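Local coordinates for terminal oxygenase component of carbazole (Janthinobacterium sp., PDB 7BUG), which catalyses, with electrons passed from its Rieske cluster to a mononuclear iron, the angular dioxygenation of carbazole to an unstable dihydrodiol that becomes 2'-aminobiphenyl-2,3-diol, at residues E338-V341 with D342-D346; K13-A16 with P17-A21; E360-V363 with A364-L368. All coordinates share one frame; numbering follows the deposited sequence.

Contact 1: E338-V341 with D342-D346; sequences EAMV and DFYAD
Met340 and Tyr344 meet one turn apart near the end of helix 331-344, where the backbone ladder gives way to water. The side-chain contact is of the Met-aromatic kind: Met340 SD stands 5.5 Å from the centre of the Tyr344 ring and approaches obliquely, 59° from the ring normal. Closer to the backbone, Met340 CB rests 4.3 Å from Tyr344 CD2. The ring swings back along the helix because its CG lies beside its own backbone N (chi1 -72°), and this brings CD2 to within 3.3 Å of Met340 O, which sits at the ring edge and in its plane.

The direct bonds of Tyr344 N are weak: it is shared between Met340 O at 3.4 Å and Val341 O at 3.2 Å. Two waters replace the bonds that the kink removes. One donates to Glu338 O and accepts from Asp342 N at 3.0 Å; the other bridges Ala339 O and Phe343 N, 2.9 Å from the latter, so both amides of the opened turn still have an acceptor.

Met340 and Tyr344 pack together on Leu173 of helix 171-179, while the Tyr344 hydroxyl bonds to Glu353 and to Arg72 of the second subunit. Tyr92 of that subunit covers Met340, placing this helix end at the subunit interface beside the neighbouring Rieske domain.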
loop_
_atom_site.group_PDB
_atom_site.type_symbol
_atom_site.label_atom_id
_atom_site.label_comp_id
_atom_site.label_asym_id
_atom_site.label_seq_id
_atom_site.Cartn_x
_atom_site.Cartn_y
_atom_site.Cartn_z
ATOM N N GLU A 338 -8.758 -1.451 17.381
ATOM C CA GLU A 338 -8.390 -0.727 16.157
ATOM C C GLU A 338 -7.565 0.508 16.561
ATOM O O GLU A 338 -6.620 0.848 15.836
ATOM C CB GLU A 338 -9.635 -0.378 15.333
ATOM C CG GLU A 338 -10.336 -1.593 14.713
ATOM C CD GLU A 338 -11.678 -1.265 14.057
ATOM O OE1 GLU A 338 -12.293 -0.246 14.435
ATOM O OE2 GLU A 338 -12.108 -2.012 13.189
ATOM N N ALA A 339 -7.902 1.142 17.670
ATOM C CA ALA A 339 -7.218 2.373 18.107
ATOM C C ALA A 339 -5.780 2.090 18.572
ATOM O O ALA A 339 -4.970 3.050 18.627
ATOM C CB ALA A 339 -7.995 3.082 19.187
ATOM N N MET A 340 -5.457 0.838 18.939
ATOM C CA MET A 340 -4.110 0.499 19.430
ATOM C C MET A 340 -3.173 0.136 18.252
ATOM O O MET A 340 -1.962 0.003 18.456
ATOM C CB MET A 340 -4.144 -0.652 20.436
ATOM C CG MET A 340 -4.438 -0.143 21.840
ATOM S SD MET A 340 -4.192 -1.397 23.155
ATOM C CE MET A 340 -5.611 -2.332 22.546
ATOM N N VAL A 341 -3.731 -0.049 17.082
ATOM C CA VAL A 341 -2.924 -0.571 15.935
ATOM C C VAL A 341 -1.711 0.318 15.654
ATOM O O VAL A 341 -0.610 -0.219 15.532
ATOM C CB VAL A 341 -3.800 -0.756 14.678
ATOM C CG1 VAL A 341 -2.944 -0.939 13.454
ATOM C CG2 VAL A 341 -4.812 -1.901 14.869
ATOM N N ASP A 342 -1.870 1.640 15.515
ATOM C CA ASP A 342 -0.754 2.491 15.033
ATOM C C ASP A 342 0.424 2.384 16.009
ATOM O O ASP A 342 1.561 2.332 15.591
ATOM C CB ASP A 342 -1.203 3.951 14.857
ATOM C CG ASP A 342 -2.261 4.084 13.775
ATOM O OD1 ASP A 342 -2.222 3.291 12.799
ATOM O OD2 ASP A 342 -3.111 4.936 13.892
ATOM N N PHE A 343 0.165 2.403 17.308
ATOM C CA PHE A 343 1.253 2.507 18.298
ATOM C C PHE A 343 2.077 1.232 18.288
ATOM O O PHE A 343 3.300 1.314 18.589
ATOM C CB PHE A 343 0.692 2.765 19.680
ATOM C CG PHE A 343 1.687 3.083 20.774
ATOM C CD1 PHE A 343 2.564 4.144 20.648
ATOM C CD2 PHE A 343 1.677 2.374 21.958
ATOM C CE1 PHE A 343 3.389 4.511 21.707
ATOM C CE2 PHE A 343 2.497 2.743 23.017
ATOM C CZ PHE A 343 3.402 3.769 22.856
ATOM N N TYR A 344 1.423 0.090 17.990
ATOM C CA TYR A 344 2.102 -1.230 18.058
ATOM C C TYR A 344 2.534 -1.693 16.661
ATOM O O TYR A 344 3.315 -2.643 16.601
ATOM C CB TYR A 344 1.200 -2.211 18.801
ATOM C CG TYR A 344 1.142 -1.913 20.275
ATOM C CD1 TYR A 344 2.104 -2.417 21.144
ATOM C CD2 TYR A 344 0.101 -1.166 20.813
ATOM C CE1 TYR A 344 2.091 -2.129 22.497
ATOM C CE2 TYR A 344 0.049 -0.899 22.170
ATOM C CZ TYR A 344 1.049 -1.361 23.008
ATOM O OH TYR A 344 0.942 -1.052 24.339
ATOM N N ALA A 345 2.179 -0.947 15.617
ATOM C CA ALA A 345 2.327 -1.395 14.202
ATOM C C ALA A 345 3.795 -1.562 13.814
ATOM O O ALA A 345 4.067 -2.450 12.992
ATOM C CB ALA A 345 1.663 -0.415 13.262
ATOM N N ASP A 346 4.695 -0.762 14.362
ATOM C CA ASP A 346 6.140 -0.778 14.035
ATOM C C ASP A 346 6.879 -1.547 15.125
ATOM O O ASP A 346 8.137 -1.471 15.153
ATOM C CB ASP A 346 6.700 0.644 13.930
ATOM C CG ASP A 346 6.314 1.518 15.125
ATOM O OD1 ASP A 346 5.620 1.011 16.045
ATOM O OD2 ASP A 346 6.676 2.718 15.127
HETATM O O HOH W 1 -4.589 2.796 15.471
HETATM O O HOH W 2 -2.321 3.622 18.325
#

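Contact 2: K13-A16 with P17-A21; sequences KGWA and PYVDA
With chi1 at 49°, Trp15 holds its CG between its own backbone N and carbonyl carbon, and the indole CD1 edge is thereby presented to Val19. There CG2 of Val19 arrives in the plane of the ring, 3.7 Å from Trp15 CD1. With Val19 CG1 anti to the backbone N (chi1 172°), CG2 falls beside that N and points back to the preceding turn, 3.6 Å from Trp15 O. Val19 thus meets the indole at its edge.

Trp15 occupies the N-cap position of the short helix 16-20. Its carbonyl receives the first bond of the helix: Val19 N reaches Trp15 O at 3.2 Å, nearly straight at 161° and in the carbonyl plane. Asp20 N follows with a shorter bond of 2.9 Å to Ala16 O, its donor tilted from the carbonyl plane. Pro17 suits this first turn, since its nitrogen has no hydrogen to give, and its CD packs 3.5 Å from Ala16 CB. Tyr18 CB passes 3.4 Å from Trp15 O, while its ring meets that of Trp365 with the planes roughly perpendicular.

Trp15 rests on Val363, Arg366 and Ser370 of helix 360-372, and the Tyr18 hydroxyl bonds to Trp365 NE1 of that helix and to Glu176 of helix 171-179. Asp20 OD2 accepts from the N of Ala2, the first modelled residue, and OD1 from the backbone N of Asn3, tying the start of the chain to this helix.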
loop_
_atom_site.group_PDB
_atom_site.type_symbol
_atom_site.label_atom_id
_atom_site.label_comp_id
_atom_site.label_asym_id
_atom_site.label_seq_id
_atom_site.Cartn_x
_atom_site.Cartn_y
_atom_site.Cartn_z
ATOM N N LYS A 13 12.569 -7.941 27.725
ATOM C CA LYS A 13 13.073 -9.222 28.243
ATOM C C LYS A 13 12.118 -9.883 29.227
ATOM O O LYS A 13 12.341 -11.031 29.493
ATOM C CB LYS A 13 14.498 -8.974 28.756
ATOM C CG LYS A 13 15.468 -8.746 27.608
ATOM C CD LYS A 13 16.940 -8.916 27.957
ATOM C CE LYS A 13 17.355 -7.901 28.989
ATOM N NZ LYS A 13 16.976 -6.532 28.572
ATOM N N GLY A 14 11.114 -9.184 29.744
ATOM C CA GLY A 14 10.050 -9.800 30.559
ATOM C C GLY A 14 9.191 -10.803 29.776
ATOM O O GLY A 14 8.540 -11.668 30.440
ATOM N N TRP A 15 9.135 -10.686 28.436
ATOM C CA TRP A 15 8.099 -11.362 27.612
ATOM C C TRP A 15 8.449 -11.270 26.120
ATOM O O TRP A 15 7.555 -11.021 25.255
ATOM C CB TRP A 15 6.715 -10.804 27.963
ATOM C CG TRP A 15 6.648 -9.312 27.974
ATOM C CD1 TRP A 15 6.513 -8.483 26.902
ATOM C CD2 TRP A 15 6.557 -8.466 29.131
ATOM N NE1 TRP A 15 6.418 -7.178 27.298
ATOM C CE2 TRP A 15 6.449 -7.133 28.663
ATOM C CE3 TRP A 15 6.556 -8.695 30.503
ATOM C CZ2 TRP A 15 6.350 -6.037 29.512
ATOM C CZ3 TRP A 15 6.503 -7.604 31.337
ATOM C CH2 TRP A 15 6.366 -6.305 30.855
ATOM N N ALA A 16 9.700 -11.511 25.761
ATOM C CA ALA A 16 10.200 -11.330 24.390
ATOM C C ALA A 16 9.539 -12.327 23.434
ATOM O O ALA A 16 9.208 -11.930 22.316
ATOM C CB ALA A 16 11.701 -11.459 24.323
ATOM N N PRO A 17 9.290 -13.604 23.799
ATOM C CA PRO A 17 8.662 -14.537 22.847
ATOM C C PRO A 17 7.251 -14.065 22.459
ATOM O O PRO A 17 6.883 -14.171 21.310
ATOM C CB PRO A 17 8.626 -15.870 23.593
ATOM C CG PRO A 17 9.824 -15.749 24.567
ATOM C CD PRO A 17 9.744 -14.302 25.023
ATOM N N TYR A 18 6.541 -13.519 23.416
ATOM C CA TYR A 18 5.170 -12.959 23.162
ATOM C C TYR A 18 5.256 -11.816 22.164
ATOM O O TYR A 18 4.409 -11.742 21.258
ATOM C CB TYR A 18 4.567 -12.492 24.465
ATOM C CG TYR A 18 3.215 -11.846 24.319
ATOM C CD1 TYR A 18 2.090 -12.590 24.083
ATOM C CD2 TYR A 18 3.097 -10.483 24.388
ATOM C CE1 TYR A 18 0.843 -11.969 23.993
ATOM C CE2 TYR A 18 1.878 -9.851 24.313
ATOM C CZ TYR A 18 0.739 -10.592 24.142
ATOM O OH TYR A 18 -0.511 -10.030 24.172
ATOM N N VAL A 19 6.218 -10.896 22.339
ATOM C CA VAL A 19 6.408 -9.770 21.385
ATOM C C VAL A 19 6.825 -10.306 20.016
ATOM O O VAL A 19 6.436 -9.734 18.974
ATOM C CB VAL A 19 7.404 -8.743 21.949
ATOM C CG1 VAL A 19 7.734 -7.730 20.891
ATOM C CG2 VAL A 19 6.828 -8.118 23.188
ATOM N N ASP A 20 7.549 -11.425 19.953
ATOM C CA ASP A 20 7.927 -11.989 18.654
ATOM C C ASP A 20 6.715 -12.631 17.958
ATOM O O ASP A 20 6.758 -12.847 16.707
ATOM C CB ASP A 20 9.016 -13.043 18.846
ATOM C CG ASP A 20 9.801 -13.308 17.603
ATOM O OD1 ASP A 20 10.007 -12.359 16.840
ATOM O OD2 ASP A 20 10.291 -14.452 17.487
ATOM N N ALA A 21 5.685 -12.992 18.709
ATOM C CA ALA A 21 4.591 -13.859 18.202
ATOM C C ALA A 21 3.519 -13.067 17.427
ATOM O O ALA A 21 2.323 -13.228 17.673
ATOM C CB ALA A 21 4.054 -14.733 19.292
#

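Contact 3: E360-V363 with A364-L368; sequences EAIV and AWRKL
The first two turns of helix 360-372, an element of the catalytic domain, form a regular alpha-helical ladder in which residues four apart are joined by backbone bonds, and in two of the pairs by side chains as well. Ala364 N bonds to Glu360 O and Trp365 N to Ala361 O, the latter at 3.0 Å and nearly straight (164°). Arg366 N to Ile362 O and Lys367 N to Val363 O continue the series, with every donor somewhat tilted from the carbonyl plane.

Ile362 and Arg366 run side by side in the same direction. The arginine chain leaves with CG beside its backbone N (chi1 -63°) and stays extended as far as NE, and its CG passes 3.2 Å from Ile362 O. Farther out, Ile362 CG2 touches Arg366 NE at 3.5 Å and meets the guanidinium obliquely. This methyl flanks the charged group, whose NH2 and NH1 form salt bridges with Glu176 and Glu353; together these anions probably fix its rotation and offset its buried charge.

On the next strip of the helix Lys367 crosses Val363 obliquely. Bends at its third and fourth torsions fold the chain back, and Lys367 CE comes 3.4 Å from Val363 CG1, closer than usual, so the placement of the lysine end is doubtful. Trp365 turns its indole away from the preceding turn, although its CB remains 3.4 Å from Ile362 O. Ala364 CB lies 3.5 Å from the carbonyl oxygen Glu360 O.

The helix lies between helix 171-179 and the antiparallel sheet: Ala361, Ile362 and Trp365 face the helix, whereas Ala364 packs on Val227 of strand 226-229 and Thr214 of strand 214-217. Trp15 covers Val363 and Arg366, and Arg72 of the second subunit packs on Ile362 and Arg366.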
loop_
_atom_site.group_PDB
_atom_site.type_symbol
_atom_site.label_atom_id
_atom_site.label_comp_id
_atom_site.label_asym_id
_atom_site.label_seq_id
_atom_site.Cartn_x
_atom_site.Cartn_y
_atom_site.Cartn_z
ATOM N N GLU A 360 -0.972 -5.352 35.629
ATOM C CA GLU A 360 -0.359 -6.585 36.201
ATOM C C GLU A 360 -1.023 -7.796 35.547
ATOM O O GLU A 360 -0.314 -8.771 35.248
ATOM C CB GLU A 360 -0.491 -6.586 37.727
ATOM C CG GLU A 360 0.070 -7.810 38.395
ATOM C CD GLU A 360 1.557 -8.050 38.157
ATOM O OE1 GLU A 360 2.282 -7.078 37.864
ATOM O OE2 GLU A 360 1.992 -9.233 38.274
ATOM N N ALA A 361 -2.326 -7.771 35.316
ATOM C CA ALA A 361 -3.055 -8.892 34.667
ATOM C C ALA A 361 -2.491 -9.116 33.251
ATOM O O ALA A 361 -2.143 -10.265 32.872
ATOM C CB ALA A 361 -4.514 -8.612 34.574
ATOM N N ILE A 362 -2.299 -8.034 32.497
ATOM C CA ILE A 362 -1.756 -8.115 31.121
ATOM C C ILE A 362 -0.330 -8.668 31.131
ATOM O O ILE A 362 -0.023 -9.546 30.282
ATOM C CB ILE A 362 -1.855 -6.768 30.401
ATOM C CG1 ILE A 362 -3.349 -6.479 30.156
ATOM C CG2 ILE A 362 -1.021 -6.809 29.101
ATOM C CD1 ILE A 362 -3.662 -5.054 29.781
ATOM N N VAL A 363 0.532 -8.179 32.027
ATOM C CA VAL A 363 1.943 -8.617 32.109
ATOM C C VAL A 363 1.977 -10.093 32.526
ATOM O O VAL A 363 2.769 -10.824 31.967
ATOM C CB VAL A 363 2.730 -7.697 33.050
ATOM C CG1 VAL A 363 4.011 -8.320 33.544
ATOM C CG2 VAL A 363 2.997 -6.371 32.336
ATOM N N ALA A 364 1.102 -10.536 33.396
ATOM C CA ALA A 364 1.073 -11.970 33.786
ATOM C C ALA A 364 0.729 -12.810 32.556
ATOM O O ALA A 364 1.363 -13.840 32.363
ATOM C CB ALA A 364 0.085 -12.180 34.890
ATOM N N TRP A 365 -0.254 -12.381 31.755
ATOM C CA TRP A 365 -0.595 -13.083 30.499
ATOM C C TRP A 365 0.617 -13.113 29.563
ATOM O O TRP A 365 0.893 -14.163 28.954
ATOM C CB TRP A 365 -1.828 -12.442 29.824
ATOM C CG TRP A 365 -1.811 -12.566 28.332
ATOM C CD1 TRP A 365 -1.593 -11.556 27.454
ATOM C CD2 TRP A 365 -2.024 -13.742 27.527
ATOM N NE1 TRP A 365 -1.590 -12.006 26.184
ATOM C CE2 TRP A 365 -1.863 -13.337 26.191
ATOM C CE3 TRP A 365 -2.324 -15.083 27.805
ATOM C CZ2 TRP A 365 -2.038 -14.186 25.116
ATOM C CZ3 TRP A 365 -2.505 -15.926 26.734
ATOM C CH2 TRP A 365 -2.348 -15.486 25.432
ATOM N N ARG A 366 1.315 -11.992 29.399
ATOM C CA ARG A 366 2.427 -11.886 28.434
ATOM C C ARG A 366 3.521 -12.882 28.839
ATOM O O ARG A 366 4.133 -13.540 27.969
ATOM C CB ARG A 366 2.974 -10.477 28.317
ATOM C CG ARG A 366 1.971 -9.454 27.797
ATOM C CD ARG A 366 2.730 -8.125 27.713
ATOM N NE ARG A 366 1.893 -7.086 27.122
ATOM C CZ ARG A 366 2.213 -5.794 27.172
ATOM N NH1 ARG A 366 3.364 -5.420 27.726
ATOM N NH2 ARG A 366 1.419 -4.929 26.566
ATOM N N LYS A 367 3.732 -12.998 30.148
ATOM C CA LYS A 367 4.743 -13.947 30.683
ATOM C C LYS A 367 4.261 -15.380 30.514
ATOM O O LYS A 367 5.066 -16.235 30.113
ATOM C CB LYS A 367 4.973 -13.593 32.148
ATOM C CG LYS A 367 5.688 -12.270 32.343
ATOM C CD LYS A 367 6.276 -12.125 33.751
ATOM C CE LYS A 367 5.556 -11.141 34.633
ATOM N NZ LYS A 367 6.320 -9.871 34.738
ATOM N N LEU A 368 3.020 -15.645 30.862
ATOM C CA LEU A 368 2.453 -17.013 30.710
ATOM C C LEU A 368 2.584 -17.417 29.238
ATOM O O LEU A 368 3.040 -18.542 28.914
ATOM C CB LEU A 368 0.992 -17.010 31.139
ATOM C CG LEU A 368 0.382 -18.375 30.877
ATOM C CD1 LEU A 368 0.257 -19.157 32.155
ATOM C CD2 LEU A 368 -0.920 -18.286 30.138
#

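In the fold
Contacts 2 and 3 pack directly, with centres about 11 Å apart: Tyr18 OH lies 3.0 Å from Trp365 NE1 in a probable hydrogen bond, and Trp15 CZ3 lies 3.4 Å from Val363 CG1. Helix 16-20 and the residues before it thus lie against helix 360-372. Contact 1 does not touch contact 3, although their nearest atoms are about 4 Å apart; Glu353 links them by binding both Tyr344 and Arg366. Both also meet Arg72 of the second subunit, a residue of the Rieske cluster pocket. The side chains of Met340 and Ile362 stand about 8 and 7 Å from that of the iron ligand His183, whereas contact 2 is remote from the annotated sites.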